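Local coordinates for tailspike protein (Siphovirus 9NA, PDB 3RIQ) that probably binds Salmonella lipopolysaccharide as the phage's receptor and cleaves its O-antigen chains as an endorhamnosidase, at residues Leu23-Ala27 against Glu46-Phe50; Val501-Leu506 against Gly518-Gly522; Val208-Tyr214 against Arg236-Arg242. All coordinates share one frame. Residue numbers count along the deposited sequence, not the author numbering.

Contact 1: residues Leu23-Ala27 against Glu46-Phe50; sequences LQEAA and EAVDF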
loop_
_atom_site.group_PDB
_atom_site.type_symbol
_atom_site.label_atom_id
_atom_site.label_comp_id
_atom_site.label_asym_id
_atom_site.label_seq_id
_atom_site.Cartn_x
_atom_site.Cartn_y
_atom_site.Cartn_z
ATOM N N LEU A 23 11.929 -28.904 35.231
ATOM C CA LEU A 23 12.554 -28.098 34.204
ATOM C C LEU A 23 13.891 -27.507 34.679
ATOM O O LEU A 23 14.850 -27.446 33.902
ATOM C CB LEU A 23 11.597 -26.993 33.759
ATOM C CG LEU A 23 12.006 -26.234 32.505
ATOM C CD1 LEU A 23 12.371 -27.150 31.311
ATOM C CD2 LEU A 23 10.821 -25.254 32.161
ATOM N N GLN A 24 13.982 -27.146 35.957
ATOM C CA GLN A 24 15.262 -26.674 36.505
ATOM C C GLN A 24 16.348 -27.757 36.414
ATOM O O GLN A 24 17.486 -27.475 35.994
ATOM C CB GLN A 24 15.120 -26.211 37.965
ATOM C CG GLN A 24 16.481 -25.792 38.581
ATOM C CD GLN A 24 16.985 -24.517 37.894
ATOM O OE1 GLN A 24 16.394 -23.441 38.048
ATOM N NE2 GLN A 24 18.018 -24.655 37.070
ATOM N N GLU A 25 16.011 -28.998 36.756
ATOM C CA GLU A 25 17.029 -30.062 36.644
ATOM C C GLU A 25 17.521 -30.217 35.200
ATOM O O GLU A 25 18.716 -30.389 34.947
ATOM C CB GLU A 25 16.454 -31.388 37.134
ATOM C CG GLU A 25 16.328 -31.494 38.647
ATOM C CD GLU A 25 15.347 -32.556 39.117
ATOM O OE1 GLU A 25 14.608 -33.125 38.286
ATOM O OE2 GLU A 25 15.303 -32.798 40.337
ATOM N N ALA A 26 16.598 -30.112 34.245
ATOM C CA ALA A 26 16.952 -30.200 32.825
ATOM C C ALA A 26 17.824 -28.994 32.398
ATOM O O ALA A 26 18.838 -29.167 31.713
ATOM C CB ALA A 26 15.677 -30.301 31.967
ATOM N N ALA A 27 17.447 -27.790 32.847
ATOM C CA ALA A 27 18.203 -26.584 32.530
ATOM C C ALA A 27 19.616 -26.649 33.097
ATOM O O ALA A 27 20.568 -26.241 32.412
ATOM C CB ALA A 27 17.502 -25.371 33.094
ATOM N N GLU A 46 6.813 -20.942 39.785
ATOM C CA GLU A 46 7.997 -21.754 39.506
ATOM C C GLU A 46 9.040 -20.912 38.771
ATOM O O GLU A 46 8.697 -20.034 37.963
ATOM C CB GLU A 46 7.609 -22.982 38.624
ATOM C CG GLU A 46 8.791 -23.959 38.399
ATOM C CD GLU A 46 8.372 -25.283 37.797
ATOM O OE1 GLU A 46 9.248 -25.935 37.171
ATOM O OE2 GLU A 46 7.195 -25.681 37.970
ATOM N N ALA A 47 10.311 -21.173 39.045
ATOM C CA ALA A 47 11.381 -20.451 38.380
ATOM C C ALA A 47 12.397 -21.441 37.822
ATOM O O ALA A 47 12.649 -22.529 38.403
ATOM C CB ALA A 47 12.050 -19.496 39.350
ATOM N N VAL A 48 12.988 -21.065 36.700
ATOM C CA VAL A 48 14.035 -21.845 36.028
ATOM C C VAL A 48 15.209 -20.912 35.796
ATOM O O VAL A 48 15.060 -19.855 35.134
ATOM C CB VAL A 48 13.566 -22.445 34.686
ATOM C CG1 VAL A 48 14.674 -23.308 34.067
ATOM C CG2 VAL A 48 12.309 -23.287 34.919
ATOM N N ASP A 49 16.358 -21.293 36.364
ATOM C CA ASP A 49 17.595 -20.533 36.227
ATOM C C ASP A 49 18.462 -21.209 35.160
ATOM O O ASP A 49 18.908 -22.342 35.356
ATOM C CB ASP A 49 18.331 -20.549 37.592
ATOM C CG ASP A 49 19.710 -19.879 37.561
ATOM O OD1 ASP A 49 20.158 -19.329 36.551
ATOM O OD2 ASP A 49 20.370 -19.892 38.641
ATOM N N PHE A 50 18.664 -20.520 34.030
ATOM C CA PHE A 50 19.410 -21.087 32.889
ATOM C C PHE A 50 20.901 -20.812 32.930
ATOM O O PHE A 50 21.627 -21.139 31.978
ATOM C CB PHE A 50 18.775 -20.569 31.556
ATOM C CG PHE A 50 17.413 -21.167 31.278
ATOM C CD1 PHE A 50 17.289 -22.469 30.770
ATOM C CD2 PHE A 50 16.247 -20.427 31.548
ATOM C CE1 PHE A 50 16.033 -22.996 30.496
ATOM C CE2 PHE A 50 14.981 -20.966 31.299
ATOM C CZ PHE A 50 14.871 -22.223 30.759
HETATM O O HOH W 1 11.874 -25.906 37.640
HETATM O O HOH W 2 15.003 -22.717 40.236
HETATM O O HOH W 3 21.330 -23.726 34.422
#

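Contact 2: residues Val501-Leu506 against Gly518-Gly522; sequences VAESQL and GFFFG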
loop_
_atom_site.group_PDB
_atom_site.type_symbol
_atom_site.label_atom_id
_atom_site.label_comp_id
_atom_site.label_asym_id
_atom_site.label_seq_id
_atom_site.Cartn_x
_atom_site.Cartn_y
_atom_site.Cartn_z
ATOM N N VAL A 501 -32.196 41.400 -14.058
ATOM C CA VAL A 501 -32.082 42.864 -14.046
ATOM C C VAL A 501 -32.447 43.390 -12.675
ATOM O O VAL A 501 -33.196 42.750 -11.917
ATOM C CB VAL A 501 -32.880 43.537 -15.187
ATOM C CG1 VAL A 501 -32.749 42.764 -16.480
ATOM C CG2 VAL A 501 -34.295 43.685 -14.814
ATOM N N ALA A 502 -31.901 44.555 -12.330
ATOM C CA ALA A 502 -32.191 45.114 -11.006
ATOM C C ALA A 502 -33.654 45.520 -10.866
ATOM O O ALA A 502 -34.296 45.978 -11.832
ATOM C CB ALA A 502 -31.257 46.265 -10.679
ATOM N N GLU A 503 -34.178 45.348 -9.657
ATOM C CA GLU A 503 -35.585 45.639 -9.356
ATOM C C GLU A 503 -35.897 47.128 -9.167
ATOM O O GLU A 503 -37.071 47.522 -9.159
ATOM C CB GLU A 503 -35.983 44.870 -8.080
ATOM C CG GLU A 503 -35.883 43.354 -8.285
ATOM C CD GLU A 503 -36.066 42.551 -7.017
ATOM O OE1 GLU A 503 -36.611 43.108 -6.041
ATOM O OE2 GLU A 503 -35.662 41.361 -7.001
ATOM N N SER A 504 -34.856 47.937 -8.984
ATOM C CA SER A 504 -35.016 49.358 -8.714
ATOM C C SER A 504 -33.751 50.046 -9.210
ATOM O O SER A 504 -32.831 49.372 -9.722
ATOM C CB SER A 504 -35.255 49.595 -7.202
ATOM O OG SER A 504 -34.153 49.131 -6.419
ATOM N N GLN A 505 -33.691 51.363 -9.045
ATOM C CA GLN A 505 -32.556 52.168 -9.507
ATOM C C GLN A 505 -31.178 51.548 -9.189
ATOM O O GLN A 505 -30.836 51.331 -8.018
ATOM C CB GLN A 505 -32.650 53.549 -8.862
ATOM C CG GLN A 505 -31.569 54.502 -9.277
ATOM C CD GLN A 505 -31.615 54.794 -10.751
ATOM O OE1 GLN A 505 -30.606 54.631 -11.456
ATOM N NE2 GLN A 505 -32.783 55.206 -11.243
ATOM N N LEU A 506 -30.394 51.310 -10.243
ATOM C CA LEU A 506 -29.032 50.853 -10.102
ATOM C C LEU A 506 -28.119 52.043 -9.821
ATOM O O LEU A 506 -28.151 53.027 -10.565
ATOM C CB LEU A 506 -28.599 50.228 -11.428
ATOM C CG LEU A 506 -28.577 48.730 -11.605
ATOM C CD1 LEU A 506 -27.854 48.443 -12.923
ATOM C CD2 LEU A 506 -27.873 48.012 -10.406
ATOM N N GLY A 518 -25.897 47.701 -17.160
ATOM C CA GLY A 518 -26.791 46.882 -16.332
ATOM C C GLY A 518 -28.200 47.376 -16.553
ATOM O O GLY A 518 -28.420 48.588 -16.665
ATOM N N PHE A 519 -29.145 46.443 -16.666
ATOM C CA PHE A 519 -30.546 46.808 -16.788
ATOM C C PHE A 519 -31.199 46.963 -15.409
ATOM O O PHE A 519 -30.814 46.312 -14.437
ATOM C CB PHE A 519 -31.327 45.753 -17.572
ATOM C CG PHE A 519 -30.985 45.694 -19.055
ATOM C CD1 PHE A 519 -29.856 45.016 -19.532
ATOM C CD2 PHE A 519 -31.835 46.305 -19.984
ATOM C CE1 PHE A 519 -29.597 44.964 -20.929
ATOM C CE2 PHE A 519 -31.581 46.240 -21.355
ATOM C CZ PHE A 519 -30.454 45.586 -21.820
ATOM N N PHE A 520 -32.195 47.836 -15.335
ATOM C CA PHE A 520 -32.959 47.978 -14.108
ATOM C C PHE A 520 -34.343 48.525 -14.389
ATOM O O PHE A 520 -34.596 49.117 -15.451
ATOM C CB PHE A 520 -32.224 48.885 -13.098
ATOM C CG PHE A 520 -32.150 50.333 -13.521
ATOM C CD1 PHE A 520 -31.119 50.787 -14.360
ATOM C CD2 PHE A 520 -33.109 51.248 -13.059
ATOM C CE1 PHE A 520 -31.069 52.151 -14.723
ATOM C CE2 PHE A 520 -33.066 52.584 -13.423
ATOM C CZ PHE A 520 -32.047 53.050 -14.227
ATOM N N PHE A 521 -35.234 48.305 -13.434
ATOM C CA PHE A 521 -36.574 48.904 -13.467
ATOM C C PHE A 521 -36.672 50.172 -12.629
ATOM O O PHE A 521 -36.272 50.185 -11.465
ATOM C CB PHE A 521 -37.617 47.897 -13.009
ATOM C CG PHE A 521 -37.851 46.771 -13.989
ATOM C CD1 PHE A 521 -37.242 45.516 -13.806
ATOM C CD2 PHE A 521 -38.661 46.970 -15.110
ATOM C CE1 PHE A 521 -37.457 44.463 -14.725
ATOM C CE2 PHE A 521 -38.871 45.924 -16.042
ATOM C CZ PHE A 521 -38.261 44.670 -15.842
ATOM N N GLY A 522 -37.242 51.218 -13.236
ATOM C CA GLY A 522 -37.466 52.514 -12.598
ATOM C C GLY A 522 -38.678 52.486 -11.679
ATOM O O GLY A 522 -39.300 51.436 -11.502
HETATM O O HOH W 4 -38.801 49.555 -9.611
#

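Contact 3: residues Val208-Tyr214 against Arg236-Arg242; sequences VGGEIKY and RDLISYR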
loop_
_atom_site.group_PDB
_atom_site.type_symbol
_atom_site.label_atom_id
_atom_site.label_comp_id
_atom_site.label_asym_id
_atom_site.label_seq_id
_atom_site.Cartn_x
_atom_site.Cartn_y
_atom_site.Cartn_z
ATOM N N VAL A 208 6.902 -10.181 14.601
ATOM C CA VAL A 208 6.806 -10.181 13.120
ATOM C C VAL A 208 6.093 -11.436 12.662
ATOM O O VAL A 208 6.596 -12.537 12.905
ATOM C CB VAL A 208 8.236 -10.155 12.480
ATOM C CG1 VAL A 208 8.138 -10.178 10.940
ATOM C CG2 VAL A 208 9.039 -8.942 12.996
ATOM N N GLY A 209 4.949 -11.277 11.973
ATOM C CA GLY A 209 4.257 -12.455 11.425
ATOM C C GLY A 209 3.169 -12.960 12.333
ATOM O O GLY A 209 3.128 -12.593 13.524
ATOM N N GLY A 210 2.308 -13.841 11.787
ATOM C CA GLY A 210 1.411 -14.647 12.606
ATOM C C GLY A 210 0.076 -14.033 12.968
ATOM O O GLY A 210 -0.394 -13.059 12.350
ATOM N N GLU A 211 -0.532 -14.626 13.977
ATOM C CA GLU A 211 -1.893 -14.307 14.394
ATOM C C GLU A 211 -2.059 -14.601 15.872
ATOM O O GLU A 211 -1.605 -15.669 16.363
ATOM C CB GLU A 211 -2.943 -15.098 13.579
ATOM C CG GLU A 211 -4.384 -14.765 14.005
ATOM C CD GLU A 211 -5.456 -15.085 12.955
ATOM O OE1 GLU A 211 -5.100 -15.585 11.846
ATOM O OE2 GLU A 211 -6.674 -14.810 13.234
ATOM N N ILE A 212 -2.674 -13.663 16.586
ATOM C CA ILE A 212 -2.997 -13.816 18.011
ATOM C C ILE A 212 -4.505 -13.617 18.140
ATOM O O ILE A 212 -5.051 -12.646 17.589
ATOM C CB ILE A 212 -2.206 -12.748 18.842
ATOM C CG1 ILE A 212 -0.695 -13.114 18.825
ATOM C CG2 ILE A 212 -2.767 -12.631 20.285
ATOM C CD1 ILE A 212 0.196 -12.015 19.292
ATOM N N LYS A 213 -5.153 -14.503 18.897
ATOM C CA LYS A 213 -6.612 -14.575 19.006
ATOM C C LYS A 213 -7.078 -14.425 20.443
ATOM O O LYS A 213 -6.481 -15.010 21.367
ATOM C CB LYS A 213 -7.101 -15.938 18.502
ATOM C CG LYS A 213 -6.562 -16.305 17.135
ATOM C CD LYS A 213 -7.147 -17.650 16.641
ATOM C CE LYS A 213 -6.513 -18.007 15.297
ATOM N NZ LYS A 213 -7.066 -19.278 14.691
ATOM N N TYR A 214 -8.148 -13.659 20.641
ATOM C CA TYR A 214 -8.762 -13.514 21.980
ATOM C C TYR A 214 -7.768 -12.982 23.037
ATOM O O TYR A 214 -6.941 -12.132 22.716
ATOM C CB TYR A 214 -9.532 -14.784 22.422
ATOM C CG TYR A 214 -10.646 -15.125 21.451
ATOM C CD1 TYR A 214 -11.856 -14.410 21.471
ATOM C CD2 TYR A 214 -10.494 -16.140 20.490
ATOM C CE1 TYR A 214 -12.893 -14.689 20.554
ATOM C CE2 TYR A 214 -11.533 -16.455 19.555
ATOM C CZ TYR A 214 -12.723 -15.711 19.600
ATOM O OH TYR A 214 -13.736 -15.998 18.717
ATOM N N ARG A 236 5.070 -6.060 13.052
ATOM C CA ARG A 236 4.943 -6.130 11.584
ATOM C C ARG A 236 4.228 -7.406 11.166
ATOM O O ARG A 236 4.504 -8.461 11.754
ATOM C CB ARG A 236 6.327 -6.052 10.919
ATOM C CG ARG A 236 6.271 -6.174 9.395
ATOM C CD ARG A 236 7.577 -5.828 8.704
ATOM N NE ARG A 236 8.781 -6.544 9.158
ATOM C CZ ARG A 236 9.211 -7.702 8.647
ATOM N NH1 ARG A 236 8.460 -8.352 7.744
ATOM N NH2 ARG A 236 10.393 -8.222 9.039
ATOM N N ASP A 237 3.296 -7.292 10.199
ATOM C CA ASP A 237 2.657 -8.488 9.557
ATOM C C ASP A 237 1.928 -9.361 10.568
ATOM O O ASP A 237 2.180 -10.583 10.637
ATOM C CB ASP A 237 3.695 -9.340 8.820
ATOM C CG ASP A 237 4.361 -8.611 7.677
ATOM O OD1 ASP A 237 3.749 -7.693 7.104
ATOM O OD2 ASP A 237 5.510 -8.988 7.330
ATOM N N LEU A 238 1.039 -8.755 11.363
ATOM C CA LEU A 238 0.289 -9.504 12.384
ATOM C C LEU A 238 -1.213 -9.423 12.097
ATOM O O LEU A 238 -1.718 -8.373 11.672
ATOM C CB LEU A 238 0.554 -8.874 13.772
ATOM C CG LEU A 238 -0.178 -9.527 14.943
ATOM C CD1 LEU A 238 0.359 -10.935 15.221
ATOM C CD2 LEU A 238 -0.058 -8.637 16.186
ATOM N N ILE A 239 -1.918 -10.520 12.350
ATOM C CA ILE A 239 -3.409 -10.496 12.411
ATOM C C ILE A 239 -3.773 -10.556 13.892
ATOM O O ILE A 239 -3.334 -11.473 14.590
ATOM C CB ILE A 239 -4.036 -11.689 11.638
ATOM C CG1 ILE A 239 -3.648 -11.622 10.153
ATOM C CG2 ILE A 239 -5.539 -11.681 11.835
ATOM C CD1 ILE A 239 -4.026 -12.848 9.365
ATOM N N SER A 240 -4.565 -9.601 14.374
ATOM C CA SER A 240 -5.029 -9.556 15.771
ATOM C C SER A 240 -6.527 -9.797 15.724
ATOM O O SER A 240 -7.273 -8.973 15.135
ATOM C CB SER A 240 -4.733 -8.174 16.347
ATOM O OG SER A 240 -5.295 -8.037 17.637
ATOM N N TYR A 241 -6.978 -10.922 16.287
ATOM C CA TYR A 241 -8.372 -11.361 16.088
ATOM C C TYR A 241 -9.159 -11.440 17.381
ATOM O O TYR A 241 -8.822 -12.247 18.266
ATOM C CB TYR A 241 -8.342 -12.761 15.448
ATOM C CG TYR A 241 -9.692 -13.457 15.342
ATOM C CD1 TYR A 241 -10.762 -12.904 14.600
ATOM C CD2 TYR A 241 -9.881 -14.703 15.965
ATOM C CE1 TYR A 241 -11.993 -13.576 14.497
ATOM C CE2 TYR A 241 -11.118 -15.391 15.867
ATOM C CZ TYR A 241 -12.157 -14.807 15.116
ATOM O OH TYR A 241 -13.377 -15.444 14.960
ATOM N N ARG A 242 -10.174 -10.594 17.502
ATOM C CA ARG A 242 -11.108 -10.643 18.655
ATOM C C ARG A 242 -10.459 -10.547 20.045
ATOM O O ARG A 242 -10.914 -11.201 21.035
ATOM C CB ARG A 242 -12.024 -11.876 18.560
ATOM C CG ARG A 242 -13.039 -11.704 17.445
ATOM C CD ARG A 242 -13.909 -12.948 17.329
ATOM N NE ARG A 242 -14.940 -12.780 16.315
ATOM C CZ ARG A 242 -15.850 -13.706 16.055
ATOM N NH1 ARG A 242 -15.879 -14.824 16.805
ATOM N NH2 ARG A 242 -16.768 -13.491 15.119
HETATM O O HOH W 5 0.174 -12.271 9.768
HETATM O O HOH W 6 -13.537 -17.700 16.683
#

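Contact 1: residues Leu23-Ala27 against Glu46-Phe50
Gln24 makes the central polar link between helix 23-27 and strand 46-49. With chi1 at 177° (t) and chi2 at 68° (p), its chain bends so that the carboxamide, rather than the CA-to-CB bond, reaches the strand. The amide then pairs with both backbone groups of Asp49: Asp49 N donates to Gln24 OE1 (2.7 Å, 172° at the hydrogen) and Gln24 NE2 donates to Asp49 O (3.0 Å, 175°). Two nearly linear bonds fix the amide orientation and use the backbone N and O of Asp49, on the strand edge facing the helix. The short axes run 3° from parallel and 7.6 Å apart at closest approach. Helix 23-29 precedes most coils of the right-handed parallel beta-helix and packs against strand 46-49, whose other edge is hydrogen-bonded to strand 67-72. Next to the amide, Val48 in the t rotamer spreads its methyls between two helix side chains: CG2 lies 3.7 Å from Leu23 CD2, and CG1 lies 3.6 Å from Ala27 CB. Phe50 starts away from the helix, but its m rotamer brings the ring back, with CD1 3.7 Å from Ala27 CB; the ring also meets Trp71 edge-to-face. An extended Glu46 (chi1 and chi2 both t) holds a water through OE1 at 2.7 Å, and this water accepts from Gln24 N at 3.0 Å. The same carboxylate is hydrogen-bonded to Tyr40 OH through OE1.

Contact 2: residues Val501-Leu506 against Gly518-Gly522
Val501 opens the segment with its side chain directed at the strand: CG1 lies 3.5 Å from Phe519 CB, and CG2 reaches 3.3 Å from Phe521 CE1, so one valine touches two alternate residues of strand 518-521. Ala502 carries the polar link. Ala502 N donates to Phe519 O (3.0 Å, 157°) and Ala502 O accepts from Phe521 N (3.0 Å, 154°), a single beta bridge to Phe520 with the CA atoms 4.3 Å apart; Ala502 CB also meets Phe520 CB at 3.7 Å. Past this bridge the chain bends away. Glu503 directs its side chain off the strand, but Glu503 O and Gly522 O both lie 2.7 Å from one water. At Ser504 the backbone still comes close, its CA 3.1 Å from Phe521 O in a CA-H...O contact. The loop then passes Phe520, whose ring has Leu506 N over one face, 3.8 Å from CG, while Leu506 CB lies 3.9 Å from Phe520 CD1. Gly518 suits this end of the loop, since an ideal CB there would lie 2.8 Å from Leu506 CD1. The loop follows strand 497-500, the last of a five-stranded antiparallel sheet, and lies along strand 516-521, which pairs on its other edge with strand 527-532. Ile517 of the second subunit packs on Val501 and Phe519, and Phe494 of the third subunit packs on Leu506.

Contact 3: residues Val208-Tyr214 against Arg236-Arg242
Tyr214, Tyr241 and Val208, burying 89, 84 and 68 Å², mark the two ends of a parallel pairing between consecutive coils of the right-handed beta-helix. Strands 211-214 and 238-241 run 6° apart with axes 4.9 Å apart at closest approach, and residues pair with an offset of 28 along the chain. The evidence for register is in the bonds: Ile239 N to Gly210 O (3.0 Å), Ile212 N to Ile239 O (3.0 Å), Tyr241 N to Ile212 O (2.9 Å) and Tyr214 N to Tyr241 O (2.8 Å). At the first end Val208 pairs with Arg236; Val208 CG1 lies over one face of the guanidinium, 3.5 Å from Arg236 NH2, and Gly209 N donates to Arg236 O (2.9 Å). Here both coils turn, the 236-242 segment at Asp237; Gly209 adopts phi 95°, psi 166°, angles at which a CB would be jammed against the preceding carbonyl oxygen. Glu211 and Ile239 share a sheet face with Lys213 and Tyr241, facing the second subunit, whose Asp230 and Asp232 form salt bridges with Lys213. Ile212 and Ser240 point to the other face; Ile212 CD1 also lies 4.2 Å from Leu238 CD1. At the far end the rings of Tyr214 and Tyr241 meet obliquely, centroids 5.5 Å apart and planes at 70°. Arg242, which also bonds Gln274 through NE, donates from NH1 to Tyr214 OH at 3.1 Å, while one water lies 2.7 Å from Tyr214 OH and 2.8 Å from Tyr241 OH.

How the contacts relate
From the N terminus, contact 1 closes first: 18 residues separate its segments, and it packs helix 23-29 against strand 46-49, near the start of the parallel beta-helix. Contact 3 follows after the chain has wound further, closing a 21-residue excursion that makes up most of one coil. Contact 2 comes last, with 11 residues between its segments, mostly loop, in the C-terminal antiparallel region. The three lie in series, neither nested nor crossing. Contacts 1 and 3 reach the same parallel sheet, with centres about 30 Å apart; the centres of contacts 1 and 2 are about 99 Å apart, on opposite sides of the chain's centre. Contacts 2 and 3 both touch the second subunit, whereas contact 1 stays within its chain.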